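Local coordinates for MoeE5 (Streptomyces viridosporus ATCC 14672, PDB 6KVC), which probably interconverts UDP-glucuronate and UDP-galacturonate as an NAD-dependent 4-epimerase of the short-chain dehydrogenase/reductase superfamily in moenomycin biosynthesis, at residues 100-105 / 156-161; 191-196 / 316-321. All coordinates share one frame; numbering follows the deposited sequence.

Contact 1 of 2, residues 100-105 / 156-161. With UPG (uridine-5'-diphosphate-glucose), chain C.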
# COMPACT_ATOMS: atom_id res chain seq x y z
N ARG A 100 6.12 4.27 15.36
CA ARG A 100 7.55 4.58 15.37
C ARG A 100 8.46 3.36 15.15
O ARG A 100 9.46 3.49 14.41
CB ARG A 100 7.84 5.32 16.66
CG ARG A 100 7.26 6.74 16.54
CD ARG A 100 7.28 7.54 17.86
NE ARG A 100 6.42 6.96 18.87
CZ ARG A 100 5.10 7.16 18.94
NH1 ARG A 100 4.50 7.94 18.04
NH2 ARG A 100 4.38 6.56 19.88
N PRO A 101 8.15 2.17 15.70
CA PRO A 101 9.00 1.01 15.42
C PRO A 101 8.95 0.55 13.98
O PRO A 101 9.77 -0.28 13.59
CB PRO A 101 8.45 -0.08 16.35
CG PRO A 101 7.76 0.66 17.46
CD PRO A 101 7.13 1.84 16.70
N SER A 102 8.01 1.04 13.17
CA SER A 102 7.85 0.45 11.86
C SER A 102 9.04 0.72 10.95
O SER A 102 9.23 -0.01 9.98
CB SER A 102 6.53 0.96 11.19
OG SER A 102 6.65 2.37 10.92
N TRP A 103 9.84 1.77 11.21
CA TRP A 103 11.02 2.01 10.38
C TRP A 103 12.06 0.90 10.55
O TRP A 103 12.80 0.61 9.61
CB TRP A 103 11.68 3.33 10.78
CG TRP A 103 10.87 4.57 10.57
CD1 TRP A 103 10.27 5.31 11.52
CD2 TRP A 103 10.66 5.23 9.33
NE1 TRP A 103 9.66 6.44 10.96
CE2 TRP A 103 9.91 6.41 9.61
CE3 TRP A 103 11.02 4.95 8.00
CZ2 TRP A 103 9.50 7.29 8.61
CZ3 TRP A 103 10.63 5.86 6.98
CH2 TRP A 103 9.88 7.02 7.31
N THR A 104 12.20 0.35 11.75
CA THR A 104 13.28 -0.58 12.03
C THR A 104 12.82 -2.02 12.21
O THR A 104 13.64 -2.91 12.46
CB THR A 104 14.07 -0.04 13.26
OG1 THR A 104 13.20 0.07 14.39
CG2 THR A 104 14.64 1.34 12.93
N GLN A 105 11.52 -2.30 12.04
CA GLN A 105 10.95 -3.63 12.19
C GLN A 105 10.08 -3.96 10.98
O GLN A 105 9.04 -4.61 11.08
CB GLN A 105 10.13 -3.72 13.48
CG GLN A 105 10.97 -3.54 14.73
CD GLN A 105 10.12 -3.41 16.01
OE1 GLN A 105 8.97 -3.81 16.04
NE2 GLN A 105 10.72 -2.85 17.07
N PRO A 156 0.90 8.28 3.36
CA PRO A 156 1.47 7.96 4.69
C PRO A 156 2.91 8.43 4.84
O PRO A 156 3.71 8.42 3.90
CB PRO A 156 1.41 6.42 4.77
CG PRO A 156 1.14 5.96 3.33
CD PRO A 156 0.37 7.10 2.67
N LEU A 157 3.23 8.84 6.07
CA LEU A 157 4.55 9.36 6.40
C LEU A 157 5.42 8.31 7.10
O LEU A 157 6.61 8.56 7.31
CB LEU A 157 4.45 10.58 7.33
CG LEU A 157 3.91 11.86 6.69
CD1 LEU A 157 4.18 13.05 7.61
CD2 LEU A 157 4.59 12.07 5.38
N SER A 158 4.86 7.15 7.42
CA SER A 158 5.62 6.09 8.10
C SER A 158 5.42 4.78 7.37
O SER A 158 4.40 4.57 6.70
CB SER A 158 5.19 5.91 9.57
OG SER A 158 3.81 5.58 9.62
N PRO A 159 6.34 3.84 7.52
CA PRO A 159 6.09 2.50 6.95
C PRO A 159 4.87 1.83 7.56
O PRO A 159 4.17 1.11 6.84
CB PRO A 159 7.39 1.73 7.26
CG PRO A 159 8.43 2.86 7.30
CD PRO A 159 7.72 4.00 8.01
N TYR A 160 4.56 2.10 8.83
CA TYR A 160 3.32 1.59 9.42
C TYR A 160 2.11 2.05 8.62
O TYR A 160 1.24 1.24 8.28
CB TYR A 160 3.19 2.06 10.88
CG TYR A 160 1.82 1.85 11.44
CD1 TYR A 160 1.33 0.58 11.74
CD2 TYR A 160 0.99 2.95 11.71
CE1 TYR A 160 0.03 0.38 12.24
CE2 TYR A 160 -0.32 2.77 12.24
CZ TYR A 160 -0.77 1.50 12.50
OH TYR A 160 -2.00 1.35 13.05
N GLY A 161 2.02 3.36 8.36
CA GLY A 161 0.91 3.86 7.57
C GLY A 161 0.83 3.19 6.20
O GLY A 161 -0.27 2.95 5.69
N1 UPG C . 4.18 10.80 22.07
C2 UPG C . 5.17 11.38 22.99
N3 UPG C . 5.77 10.43 23.91
C4 UPG C . 5.48 9.03 23.96
C5 UPG C . 4.50 8.45 23.01
C6 UPG C . 3.89 9.40 22.09
O2 UPG C . 5.38 12.54 22.98
O4 UPG C . 6.02 8.33 24.76
C1C UPG C . 3.53 11.67 21.11
C2C UPG C . 3.63 11.22 19.82
O2C UPG C . 4.73 11.90 19.17
C3C UPG C . 2.21 11.70 19.16
C4C UPG C . 1.26 11.63 20.17
O4C UPG C . 2.03 11.54 21.47
O3C UPG C . 2.34 13.07 18.75
C5C UPG C . 0.39 10.38 20.17
O5C UPG C . 1.24 9.24 20.25
PA UPG C . 0.51 7.80 20.48
O1A UPG C . 1.64 6.82 20.56
O2A UPG C . -0.53 7.84 21.54
O3A UPG C . -0.39 7.55 19.12
PB UPG C . 0.10 7.82 17.56
O1B UPG C . 1.54 7.64 17.38
O2B UPG C . -0.50 9.08 17.02
O3B UPG C . -0.58 6.49 16.90
C1' UPG C . -1.86 6.06 17.25
C2' UPG C . -1.91 4.58 17.01
C3' UPG C . -1.58 4.29 15.56
C4' UPG C . -2.58 5.00 14.69
C5' UPG C . -2.47 6.48 14.97
C6' UPG C . -3.38 7.32 14.12
O2' UPG C . -0.88 3.98 17.84
O3' UPG C . -1.74 2.87 15.35
O4' UPG C . -2.25 4.88 13.30
O5' UPG C . -2.88 6.68 16.39
O6' UPG C . -4.67 6.98 14.43
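Pro159 CD sits almost exactly over the centre of the six-membered ring of Trp103, 3.3 Å from the centroid and 9° off the ring normal: a close CH-pi contact in which the proline ring crosses the indole at about a right angle. Pro159 lies in the first turn of helix 159-175, where Tyr160 and Lys164 form the Tyr-x-x-x-Lys motif of the short-chain dehydrogenases. At the same six-membered ring, Trp103 CZ2 is 3.4 Å from Leu157 O, which approaches obliquely. NE1 of Trp103 bonds to Ile286 O, while Phe174 and Arg177 of the second subunit also meet the ring, by an edge-to-face and a cation-pi contact. Ser158 is the N-cap of the helix; its OG accepts a nearly straight 3.1 Å bond from Gly161 N. Ser102 is wedged beside this turn: its OG, hydrogen-bonded to Val99 O, lies 3.5 Å from Tyr160 CB. With CG anti to the backbone N (chi1 166°), the Tyr160 ring leads away from the loop toward the bound UDP-glucose; its OH bonds to NAD, and O4' of the glucose meets the ring edge in plane. Arg100 spans the diphosphate, with NH1, also salt-bridged to Asp288, donating to the beta-phosphate O1B. Arg100 NH2 donates to UPG O1A of the alpha-phosphate at 2.8 Å, in the guanidinium plane, while UPG C6 of the uracil lies over one face of the group.

Contact 2 of 2, residues 191-196 / 316-321; sequences TVYGPG and ATQIEW. With UPG (uridine-5'-diphosphate-glucose), chain C.
Where strand 183-193 ends, the chain runs on past helix 311-326 and comes nearest at Gly194 and Gln318, their CA atoms 4.7 Å apart, with Gly194 at a positive phi of 130°, a backbone shape suited to a residue without a side chain. Gln318 reaches over Gly194 with an extended side chain, CG anti to its own N, and OE1 accepts a 2.8 Å hydrogen bond from Gly194 N. The bond is bent, and the donor stands well above the amide carbonyl plane, 51° out of it. Gln318 OE1 also lies 3.5 Å from Tyr193 CD2, at the ring edge and in plane, the ring and amide being nearly coplanar. NE2 bonds to Gln197 OE1, which fixes the amide's rotation. The join ties the C-terminal helix 311-326 to the end of strand 183-193, in the Rossmann-type sheet, and to the loop that leaves it; at that strand's end Thr191 binds the sugar nucleotide and Val192 N the NAD. Thr191 donates twice to UPG, from N to O6' at 3.0 Å and from OG1 to the sugar ring oxygen O5' at 2.9 Å. On the helix, Trp321 presents one face of its indole to the loop. Pro195 CB lies 3.8 Å from the centroid of its five-membered ring, and Gly196 CA rests over the six-membered ring at 3.9 Å. One turn earlier, Thr317 OG1 approaches Pro195 CD to 3.6 Å and is hydrogen-bonded to Gly314 O and to His230 NE2.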
# COMPACT_ATOMS: atom_id res chain seq x y z
N THR A 191 -6.41 7.91 16.66
CA THR A 191 -5.75 7.71 17.97
C THR A 191 -6.72 7.37 19.10
O THR A 191 -7.26 8.26 19.77
CB THR A 191 -4.90 8.94 18.31
OG1 THR A 191 -4.04 9.24 17.18
CG2 THR A 191 -3.98 8.59 19.52
N VAL A 192 -6.90 6.07 19.34
CA VAL A 192 -7.93 5.57 20.25
C VAL A 192 -7.33 5.48 21.66
O VAL A 192 -6.14 5.15 21.84
CB VAL A 192 -8.42 4.19 19.76
CG1 VAL A 192 -9.59 3.71 20.64
CG2 VAL A 192 -8.90 4.33 18.31
N TYR A 193 -8.14 5.84 22.66
CA TYR A 193 -7.71 5.81 24.06
C TYR A 193 -8.87 5.33 24.92
O TYR A 193 -10.00 5.08 24.43
CB TYR A 193 -7.18 7.21 24.51
CG TYR A 193 -8.29 8.18 24.70
CD1 TYR A 193 -8.92 8.75 23.60
CD2 TYR A 193 -8.79 8.46 25.99
CE1 TYR A 193 -10.02 9.59 23.78
CE2 TYR A 193 -9.88 9.29 26.17
CZ TYR A 193 -10.51 9.82 25.06
OH TYR A 193 -11.61 10.65 25.18
N GLY A 194 -8.61 5.20 26.21
CA GLY A 194 -9.60 4.81 27.18
C GLY A 194 -9.08 3.66 28.05
O GLY A 194 -7.93 3.25 27.97
N PRO A 195 -9.96 3.11 28.88
CA PRO A 195 -9.64 1.91 29.68
C PRO A 195 -8.99 0.86 28.81
O PRO A 195 -9.45 0.61 27.68
CB PRO A 195 -11.00 1.45 30.19
CG PRO A 195 -11.82 2.70 30.25
CD PRO A 195 -11.35 3.55 29.04
N GLY A 196 -7.86 0.32 29.27
CA GLY A 196 -7.18 -0.76 28.56
C GLY A 196 -6.25 -0.29 27.46
O GLY A 196 -5.66 -1.13 26.76
N ALA A 316 -10.70 11.27 32.01
CA ALA A 316 -11.05 10.83 33.36
C ALA A 316 -11.38 9.34 33.43
O ALA A 316 -10.93 8.65 34.36
CB ALA A 316 -12.21 11.69 33.91
N THR A 317 -12.12 8.79 32.44
CA THR A 317 -12.38 7.34 32.45
C THR A 317 -11.09 6.53 32.44
O THR A 317 -11.00 5.49 33.09
CB THR A 317 -13.28 6.84 31.29
OG1 THR A 317 -12.57 6.82 30.02
CG2 THR A 317 -14.55 7.64 31.21
N GLN A 318 -10.09 6.95 31.65
CA GLN A 318 -8.87 6.16 31.59
C GLN A 318 -8.09 6.28 32.89
O GLN A 318 -7.54 5.28 33.38
CB GLN A 318 -8.01 6.56 30.38
CG GLN A 318 -6.89 5.59 30.14
CD GLN A 318 -6.15 5.84 28.87
OE1 GLN A 318 -6.72 6.38 27.93
NE2 GLN A 318 -4.88 5.45 28.82
N ILE A 319 -8.05 7.49 33.46
CA ILE A 319 -7.34 7.69 34.75
C ILE A 319 -7.96 6.82 35.83
O ILE A 319 -7.27 6.07 36.54
CB ILE A 319 -7.35 9.18 35.13
CG1 ILE A 319 -6.47 10.01 34.18
CG2 ILE A 319 -6.77 9.39 36.55
CD1 ILE A 319 -6.62 11.50 34.30
N GLU A 320 -9.29 6.88 35.97
CA GLU A 320 -9.96 6.05 36.98
C GLU A 320 -9.72 4.56 36.76
O GLU A 320 -9.43 3.83 37.70
CB GLU A 320 -11.47 6.36 37.00
CG GLU A 320 -11.73 7.76 37.46
CD GLU A 320 -11.01 8.06 38.77
OE1 GLU A 320 -11.34 7.41 39.80
OE2 GLU A 320 -10.07 8.91 38.78
N TRP A 321 -9.85 4.08 35.51
CA TRP A 321 -9.58 2.67 35.25
C TRP A 321 -8.15 2.32 35.63
O TRP A 321 -7.88 1.22 36.14
CB TRP A 321 -9.85 2.33 33.77
CG TRP A 321 -9.43 0.97 33.40
CD1 TRP A 321 -10.21 -0.19 33.45
CD2 TRP A 321 -8.15 0.55 32.89
NE1 TRP A 321 -9.48 -1.26 33.04
CE2 TRP A 321 -8.22 -0.86 32.71
CE3 TRP A 321 -6.96 1.20 32.62
CZ2 TRP A 321 -7.13 -1.59 32.26
CZ3 TRP A 321 -5.89 0.48 32.15
CH2 TRP A 321 -5.98 -0.91 31.97
N1 UPG C . 4.18 10.80 22.07
C2 UPG C . 5.17 11.38 22.99
N3 UPG C . 5.77 10.43 23.91
C4 UPG C . 5.48 9.03 23.96
C5 UPG C . 4.50 8.45 23.01
C6 UPG C . 3.89 9.40 22.09
O2 UPG C . 5.38 12.54 22.98
O4 UPG C . 6.02 8.33 24.76
C1C UPG C . 3.53 11.67 21.11
C2C UPG C . 3.63 11.22 19.82
O2C UPG C . 4.73 11.90 19.17
C3C UPG C . 2.21 11.70 19.16
C4C UPG C . 1.26 11.63 20.17
O4C UPG C . 2.03 11.54 21.47
O3C UPG C . 2.34 13.07 18.75
C5C UPG C . 0.39 10.38 20.17
O5C UPG C . 1.24 9.24 20.25
PA UPG C . 0.51 7.80 20.48
O1A UPG C . 1.64 6.82 20.56
O2A UPG C . -0.53 7.84 21.54
O3A UPG C . -0.39 7.55 19.12
PB UPG C . 0.10 7.82 17.56
O1B UPG C . 1.54 7.64 17.38
O2B UPG C . -0.50 9.08 17.02
O3B UPG C . -0.58 6.49 16.90
C1' UPG C . -1.86 6.06 17.25
C2' UPG C . -1.91 4.58 17.01
C3' UPG C . -1.58 4.29 15.56
C4' UPG C . -2.58 5.00 14.69
C5' UPG C . -2.47 6.48 14.97
C6' UPG C . -3.38 7.32 14.12
O2' UPG C . -0.88 3.98 17.84
O3' UPG C . -1.74 2.87 15.35
O4' UPG C . -2.25 4.88 13.30
O5' UPG C . -2.88 6.68 16.39
O6' UPG C . -4.67 6.98 14.43

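In the fold
Contact 1 closes before contact 2 opens: helix 159-175, on which residues 156-161 lie, is followed in the chain by strand 183-193, which carries 191-196. Their centres are 25 Å apart and their nearest atoms about 9 Å, so they do not touch; the bound UDP-glucose bridges them, and each also supplies a hydrogen bond to NAD. Strand 87-92, which leads into the loop of contact 1, and strand 183-193 belong to one Rossmann-type sheet. Both segments of contact 1 face the second subunit, whereas contact 2 brings in the C-terminal helix within one chain. Sugar nucleotide and cofactor are thus held from two separate parts of the fold.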